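Local structure of PbSGBP-B lipoprotein (Prevotella bryantii B14, 6D2Y) at residues Ser57-Ser62 against Gln127-Ala132; Asn80-Val85 against Pro101-Ser106. The protein probably binds polysaccharide at the bacterial surface, as a magnesium-containing, multidomain beta-sandwich lipoprotein encoded in a polysaccharide utilization locus. All blocks are in the same frame, centred on the assembly; numbering follows the deposited sequence.

Interaction 1: residues Ser57-Ser62 against Gln127-Ala132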
ATOM      1  N   SER A  57     -28.076 -10.418 -12.640  1.00 56.35           N
ATOM      2  CA  SER A  57     -26.896 -10.687 -11.832  1.00 52.77           C
ATOM      3  C   SER A  57     -27.228 -10.375 -10.379  1.00 58.44           C
ATOM      4  O   SER A  57     -28.247  -9.750 -10.076  1.00 51.80           O
ATOM      5  CB  SER A  57     -25.697  -9.868 -12.314  1.00 51.54           C
ATOM      6  OG  SER A  57     -25.684  -8.592 -11.696  1.00 57.58           O
ATOM      7  N   ALA A  58     -26.355 -10.822  -9.475  1.00 60.70           N
ATOM      8  CA  ALA A  58     -26.542 -10.567  -8.053  1.00 57.27           C
ATOM      9  C   ALA A  58     -25.240 -10.848  -7.321  1.00 57.40           C
ATOM     10  O   ALA A  58     -24.492 -11.754  -7.702  1.00 58.14           O
ATOM     11  CB  ALA A  58     -27.671 -11.429  -7.470  1.00 61.10           C
ATOM     12  N   SER A  59     -24.979 -10.073  -6.273  1.00 57.17           N
ATOM     13  CA  SER A  59     -23.768 -10.246  -5.494  1.00 58.26           C
ATOM     14  C   SER A  59     -23.894 -11.467  -4.588  1.00 59.43           C
ATOM     15  O   SER A  59     -24.959 -12.078  -4.464  1.00 58.23           O
ATOM     16  CB  SER A  59     -23.497  -9.005  -4.648  1.00 63.06           C
ATOM     17  OG  SER A  59     -23.674  -7.823  -5.406  1.00 74.26           O
ATOM     18  N   LEU A  60     -22.784 -11.819  -3.947  1.00 64.25           N
ATOM     19  CA  LEU A  60     -22.815 -12.873  -2.945  1.00 64.47           C
ATOM     20  C   LEU A  60     -23.698 -12.458  -1.776  1.00 69.53           C
ATOM     21  O   LEU A  60     -23.750 -11.283  -1.403  1.00 77.15           O
ATOM     22  CB  LEU A  60     -21.400 -13.183  -2.458  1.00 69.22           C
ATOM     23  CG  LEU A  60     -20.365 -13.551  -3.522  1.00 64.90           C
ATOM     24  CD1 LEU A  60     -18.959 -13.433  -2.957  1.00 60.67           C
ATOM     25  CD2 LEU A  60     -20.619 -14.957  -4.058  1.00 59.26           C
ATOM     26  N   GLN A  61     -24.408 -13.432  -1.210  1.00 69.71           N
ATOM     27  CA  GLN A  61     -25.351 -13.276  -0.105  1.00 75.37           C
ATOM     28  C   GLN A  61     -26.578 -12.456  -0.486  1.00 79.91           C
ATOM     29  O   GLN A  61     -27.404 -12.170   0.388  1.00 84.22           O
ATOM     30  CB  GLN A  61     -24.705 -12.646   1.137  1.00 74.30           C
ATOM     31  CG  GLN A  61     -24.029 -13.642   2.060  1.00 77.89           C
ATOM     32  CD  GLN A  61     -22.930 -13.007   2.887  1.00 89.19           C
ATOM     33  OE1 GLN A  61     -22.282 -12.056   2.451  1.00 96.42           O
ATOM     34  NE2 GLN A  61     -22.714 -13.532   4.089  1.00 92.42           N
ATOM     35  N   SER A  62     -26.727 -12.063  -1.748  1.00 72.54           N
ATOM     36  CA  SER A  62     -27.914 -11.330  -2.160  1.00 66.83           C
ATOM     37  C   SER A  62     -29.118 -12.260  -2.192  1.00 67.62           C
ATOM     38  O   SER A  62     -29.034 -13.397  -2.664  1.00 69.66           O
ATOM     39  CB  SER A  62     -27.705 -10.698  -3.535  1.00 68.00           C
ATOM     40  OG  SER A  62     -26.611  -9.798  -3.521  1.00 85.43           O
ATOM     41  N   GLN A 127     -25.545 -14.519 -13.686  1.00 47.11           N
ATOM     42  CA  GLN A 127     -24.185 -14.218 -13.262  1.00 50.43           C
ATOM     43  C   GLN A 127     -24.146 -13.904 -11.774  1.00 50.10           C
ATOM     44  O   GLN A 127     -25.038 -13.235 -11.244  1.00 45.34           O
ATOM     45  CB  GLN A 127     -23.613 -13.040 -14.053  1.00 58.32           C
ATOM     46  CG  GLN A 127     -23.840 -13.126 -15.551  1.00 65.99           C
ATOM     47  CD  GLN A 127     -23.486 -11.836 -16.263  1.00 75.97           C
ATOM     48  OE1 GLN A 127     -22.327 -11.599 -16.598  1.00 78.36           O
ATOM     49  NE2 GLN A 127     -24.488 -10.994 -16.495  1.00 79.83           N
ATOM     50  N   VAL A 128     -23.108 -14.391 -11.104  1.00 45.71           N
ATOM     51  CA  VAL A 128     -22.857 -14.078  -9.704  1.00 50.09           C
ATOM     52  C   VAL A 128     -21.800 -12.983  -9.675  1.00 52.11           C
ATOM     53  O   VAL A 128     -20.647 -13.206 -10.062  1.00 49.50           O
ATOM     54  CB  VAL A 128     -22.411 -15.314  -8.912  1.00 49.90           C
ATOM     55  CG1 VAL A 128     -21.922 -14.908  -7.530  1.00 48.76           C
ATOM     56  CG2 VAL A 128     -23.554 -16.315  -8.808  1.00 44.51           C
ATOM     57  N   THR A 129     -22.194 -11.795  -9.226  1.00 48.28           N
ATOM     58  CA  THR A 129     -21.298 -10.645  -9.236  1.00 45.54           C
ATOM     59  C   THR A 129     -20.251 -10.787  -8.138  1.00 48.69           C
ATOM     60  O   THR A 129     -20.590 -10.964  -6.963  1.00 57.42           O
ATOM     61  CB  THR A 129     -22.097  -9.355  -9.060  1.00 50.85           C
ATOM     62  OG1 THR A 129     -22.696  -8.993 -10.309  1.00 58.41           O
ATOM     63  CG2 THR A 129     -21.193  -8.224  -8.589  1.00 49.38           C
ATOM     64  N   ILE A 130     -18.981 -10.716  -8.524  1.00 50.24           N
ATOM     65  CA  ILE A 130     -17.859 -10.792  -7.598  1.00 49.02           C
ATOM     66  C   ILE A 130     -17.088  -9.482  -7.676  1.00 56.82           C
ATOM     67  O   ILE A 130     -17.019  -8.843  -8.732  1.00 54.50           O
ATOM     68  CB  ILE A 130     -16.945 -11.998  -7.909  1.00 51.44           C
ATOM     69  CG1 ILE A 130     -17.761 -13.291  -7.944  1.00 50.42           C
ATOM     70  CG2 ILE A 130     -15.823 -12.114  -6.887  1.00 50.33           C
ATOM     71  CD1 ILE A 130     -18.164 -13.800  -6.578  1.00 59.32           C
ATOM     72  N   SER A 131     -16.517  -9.079  -6.544  1.00 62.40           N
ATOM     73  CA  SER A 131     -15.761  -7.836  -6.484  1.00 64.42           C
ATOM     74  C   SER A 131     -14.601  -7.854  -7.472  1.00 56.76           C
ATOM     75  O   SER A 131     -13.975  -8.891  -7.707  1.00 50.41           O
ATOM     76  CB  SER A 131     -15.240  -7.606  -5.065  1.00 70.64           C
ATOM     77  OG  SER A 131     -14.524  -6.388  -4.977  1.00 76.22           O
ATOM     78  N   ALA A 132     -14.329  -6.691  -8.062  1.00 54.93           N
ATOM     79  CA  ALA A 132     -13.183  -6.522  -8.937  1.00 54.92           C
ATOM     80  C   ALA A 132     -11.889  -6.675  -8.138  1.00 48.11           C
ATOM     81  O   ALA A 132     -11.896  -6.582  -6.909  1.00 56.13           O
ATOM     82  CB  ALA A 132     -13.238  -5.153  -9.611  1.00 57.75           C
TER
HETATM   83  O   HOH W   1     -19.808 -10.186  -4.555  1.00 42.45           O
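Thr129 meets Ser57 through its hydroxyl and Ala58 through its backbone. Its OG1 lies anti to the carbonyl carbon (chi1 -79°), which turns it to Ser57 OG for a weak hydrogen bond of 3.3 Å. Ser57 CB also lies near the carbonyl oxygen of Gln127. The main-chain bond next to this hydroxyl pair is firmer: Thr129 N donates to Ala58 O over 2.8 Å at an N-H...O angle of 158°. Ala58 N to Gln127 O is longer, at 3.3 Å, and more bent. These bonds join strand 57-59 in parallel to the end of strand 121-129, a pairing that recalls the A' and G strands of immunoglobulin-like sandwiches. Ser57 and Thr129 share the more exposed face of the sheet, whereas Ala58 and Val128 are buried on the other. Beyond the strand, Leu60 is the second residue of the type II turn from Ser59 to Ser62 and turns its methyls toward the segment 127-132. CD2 touches Val128 CG1 at 3.7 Å, the two side chains crossing at about a right angle, and Ile130 CD1 touches both Leu60 methyls. A water molecule hydrogen-bonded to Thr129 O at 2.6 Å reaches Leu60 N only weakly.

Interaction 2: residues Asn80-Val85 against Pro101-Ser106; sequences NDQAAV and PNEIPS
Pro105 packs its ring against Asn80 and Asp81, and this is the close-fitting end of the contact. Its CB lies 3.6 Å from Asn80 CB and 3.3 Å from Asp81 OD1. Asn80 is buried, and its OD1 accepts from the backbone N-H groups of both Thr109 and Asp110, a double grip that fixes the amide beside the proline. Gln82, the residue with the most surface covered here, is bent at chi2 (-59°), which brings CD close to Glu103 CB. Its NE2 donates to Asp81 OD1 at 2.9 Å, coming from above the carboxylate plane, while OE1 rests 3.3 Å from Glu103 CB. At the other end, Pro101 CG sits 3.4 Å from Ala83 O, and contact with Ala84 CB is slacker at 4.2 Å. The outer side is looser still: the carboxylate end of Glu103 leads away, and Ser106 N makes only a weak bond of 3.1 Å to Asp81 OD2, which also accepts from Val107 N. Asn80 and Asp81 form the two-residue turn between strands 74-79 and 82-83; covered by the loop joining strands 95-99 and 111-116, this hairpin resembles the C-C' corner of an immunoglobulin-like sandwich.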
ATOM      1  N   ASN A  80     -23.353 -21.523 -10.067  1.00 47.24           N
ATOM      2  CA  ASN A  80     -22.072 -22.050 -10.552  1.00 46.93           C
ATOM      3  C   ASN A  80     -21.860 -23.401  -9.883  1.00 41.89           C
ATOM      4  O   ASN A  80     -22.687 -24.305 -10.095  1.00 42.58           O
ATOM      5  CB  ASN A  80     -20.969 -21.014 -10.323  1.00 40.30           C
ATOM      6  CG  ASN A  80     -21.281 -19.685 -10.966  1.00 52.10           C
ATOM      7  OD1 ASN A  80     -21.261 -19.547 -12.195  1.00 55.34           O
ATOM      8  ND2 ASN A  80     -21.560 -18.690 -10.136  1.00 42.43           N
ATOM      9  N   ASP A  81     -20.818 -23.587  -9.077  1.00 47.34           N
ATOM     10  CA  ASP A  81     -20.586 -24.837  -8.369  1.00 51.72           C
ATOM     11  C   ASP A  81     -20.937 -24.741  -6.890  1.00 52.52           C
ATOM     12  O   ASP A  81     -20.589 -25.639  -6.117  1.00 57.50           O
ATOM     13  CB  ASP A  81     -19.129 -25.271  -8.537  1.00 54.82           C
ATOM     14  CG  ASP A  81     -18.144 -24.175  -8.152  1.00 58.02           C
ATOM     15  OD1 ASP A  81     -18.588 -23.110  -7.676  1.00 55.66           O
ATOM     16  OD2 ASP A  81     -16.926 -24.378  -8.332  1.00 59.73           O
ATOM     17  N   GLN A  82     -21.609 -23.670  -6.479  1.00 47.78           N
ATOM     18  CA  GLN A  82     -21.944 -23.440  -5.081  1.00 49.35           C
ATOM     19  C   GLN A  82     -23.414 -23.770  -4.858  1.00 53.09           C
ATOM     20  O   GLN A  82     -24.290 -23.182  -5.500  1.00 58.45           O
ATOM     21  CB  GLN A  82     -21.649 -21.994  -4.685  1.00 52.76           C
ATOM     22  CG  GLN A  82     -20.204 -21.583  -4.904  1.00 55.64           C
ATOM     23  CD  GLN A  82     -19.228 -22.447  -4.128  1.00 56.73           C
ATOM     24  OE1 GLN A  82     -19.386 -22.654  -2.925  1.00 56.85           O
ATOM     25  NE2 GLN A  82     -18.217 -22.963  -4.817  1.00 58.29           N
ATOM     26  N   ALA A  83     -23.677 -24.702  -3.947  1.00 48.01           N
ATOM     27  CA  ALA A  83     -25.045 -25.088  -3.640  1.00 52.55           C
ATOM     28  C   ALA A  83     -25.703 -24.046  -2.746  1.00 53.81           C
ATOM     29  O   ALA A  83     -25.097 -23.552  -1.790  1.00 56.70           O
ATOM     30  CB  ALA A  83     -25.078 -26.458  -2.961  1.00 55.02           C
ATOM     31  N   ALA A  84     -26.945 -23.709  -3.067  1.00 43.65           N
ATOM     32  CA  ALA A  84     -27.726 -22.792  -2.256  1.00 48.61           C
ATOM     33  C   ALA A  84     -28.564 -23.565  -1.244  1.00 55.31           C
ATOM     34  O   ALA A  84     -28.764 -24.777  -1.359  1.00 55.60           O
ATOM     35  CB  ALA A  84     -28.628 -21.925  -3.134  1.00 42.78           C
ATOM     36  N   VAL A  85     -29.057 -22.843  -0.242  1.00 59.43           N
ATOM     37  CA  VAL A  85     -29.906 -23.410   0.798  1.00 61.77           C
ATOM     38  C   VAL A  85     -31.342 -22.992   0.515  1.00 70.49           C
ATOM     39  O   VAL A  85     -31.655 -21.796   0.472  1.00 77.32           O
ATOM     40  CB  VAL A  85     -29.462 -22.954   2.197  1.00 61.97           C
ATOM     41  CG1 VAL A  85     -30.396 -23.516   3.257  1.00 66.16           C
ATOM     42  CG2 VAL A  85     -28.025 -23.380   2.459  1.00 55.43           C
ATOM     43  N   PRO A 101     -25.130 -18.109  -2.554  1.00 56.15           N
ATOM     44  CA  PRO A 101     -24.121 -18.528  -1.575  1.00 57.48           C
ATOM     45  C   PRO A 101     -22.992 -17.513  -1.459  1.00 55.16           C
ATOM     46  O   PRO A 101     -22.741 -16.709  -2.359  1.00 58.39           O
ATOM     47  CB  PRO A 101     -23.615 -19.862  -2.136  1.00 51.66           C
ATOM     48  CG  PRO A 101     -24.743 -20.370  -2.963  1.00 47.08           C
ATOM     49  CD  PRO A 101     -25.385 -19.151  -3.564  1.00 49.67           C
ATOM     50  N   ASN A 102     -22.302 -17.563  -0.317  1.00 57.46           N
ATOM     51  CA  ASN A 102     -21.269 -16.576  -0.024  1.00 62.44           C
ATOM     52  C   ASN A 102     -19.931 -16.923  -0.662  1.00 61.72           C
ATOM     53  O   ASN A 102     -19.120 -16.025  -0.913  1.00 63.55           O
ATOM     54  CB  ASN A 102     -21.094 -16.430   1.491  1.00 75.69           C
ATOM     55  CG  ASN A 102     -20.470 -15.098   1.888  1.00 87.42           C
ATOM     56  OD1 ASN A 102     -20.401 -14.752   3.069  1.00 92.92           O
ATOM     57  ND2 ASN A 102     -20.029 -14.335   0.894  1.00 84.64           N
ATOM     58  N   GLU A 103     -19.680 -18.200  -0.934  1.00 61.61           N
ATOM     59  CA  GLU A 103     -18.358 -18.624  -1.374  1.00 63.89           C
ATOM     60  C   GLU A 103     -18.111 -18.263  -2.834  1.00 60.04           C
ATOM     61  O   GLU A 103     -19.024 -18.300  -3.665  1.00 62.93           O
ATOM     62  CB  GLU A 103     -18.190 -20.129  -1.172  1.00 69.41           C
ATOM     63  CG  GLU A 103     -18.091 -20.536   0.286  1.00 76.78           C
ATOM     64  CD  GLU A 103     -17.019 -19.763   1.031  1.00 86.06           C
ATOM     65  OE1 GLU A 103     -15.906 -19.606   0.483  1.00 88.13           O
ATOM     66  OE2 GLU A 103     -17.293 -19.308   2.160  1.00 89.74           O
ATOM     67  N   ILE A 104     -16.869 -17.911  -3.134  1.00 52.19           N
ATOM     68  CA  ILE A 104     -16.467 -17.617  -4.514  1.00 45.46           C
ATOM     69  C   ILE A 104     -16.473 -18.913  -5.320  1.00 44.74           C
ATOM     70  O   ILE A 104     -15.917 -19.926  -4.861  1.00 59.54           O
ATOM     71  CB  ILE A 104     -15.082 -16.964  -4.533  1.00 54.22           C
ATOM     72  CG1 ILE A 104     -15.187 -15.468  -4.233  1.00 56.10           C
ATOM     73  CG2 ILE A 104     -14.393 -17.192  -5.875  1.00 59.10           C
ATOM     74  CD1 ILE A 104     -14.030 -14.930  -3.426  1.00 50.49           C
ATOM     75  N   PRO A 105     -17.080 -18.942  -6.504  1.00 45.58           N
ATOM     76  CA  PRO A 105     -17.082 -20.177  -7.298  1.00 49.62           C
ATOM     77  C   PRO A 105     -15.705 -20.476  -7.875  1.00 49.73           C
ATOM     78  O   PRO A 105     -15.007 -19.582  -8.360  1.00 50.63           O
ATOM     79  CB  PRO A 105     -18.100 -19.881  -8.406  1.00 46.63           C
ATOM     80  CG  PRO A 105     -18.079 -18.382  -8.536  1.00 50.00           C
ATOM     81  CD  PRO A 105     -17.842 -17.858  -7.148  1.00 45.26           C
ATOM     82  N   SER A 106     -15.319 -21.755  -7.822  1.00 47.50           N
ATOM     83  CA  SER A 106     -14.024 -22.166  -8.359  1.00 58.25           C
ATOM     84  C   SER A 106     -14.076 -22.346  -9.872  1.00 54.20           C
ATOM     85  O   SER A 106     -13.121 -21.999 -10.573  1.00 55.56           O
ATOM     86  CB  SER A 106     -13.553 -23.457  -7.688  1.00 63.50           C
ATOM     87  OG  SER A 106     -13.083 -23.197  -6.375  1.00 72.39           O
TER

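Overall arrangement
Interactions 1 and 2 work on opposite edges of one five-stranded sheet, whose outermost strands are 57-59 and 82-83, yet their centres are about 11 Å apart. The loop 101-106 bridges the difference. Its end, Pro105 and Ser106, lies against the hairpin of interaction 2, and its start, Pro101 and Asn102, against the turn of interaction 1, where Leu60 CD2 lies 3.2 Å from Pro101 O and Leu60 CD1 lies 3.3 Å from Asn102 O. A second junction forms where Val128 CG2 packs 3.4 Å from Asn80 ND2. In sequence, both segments of interaction 2 fall between those of interaction 1. Both contacts are structural and lie away from the magnesium site of Asp225, Asp227, Ser255, Asn257 and Asp452.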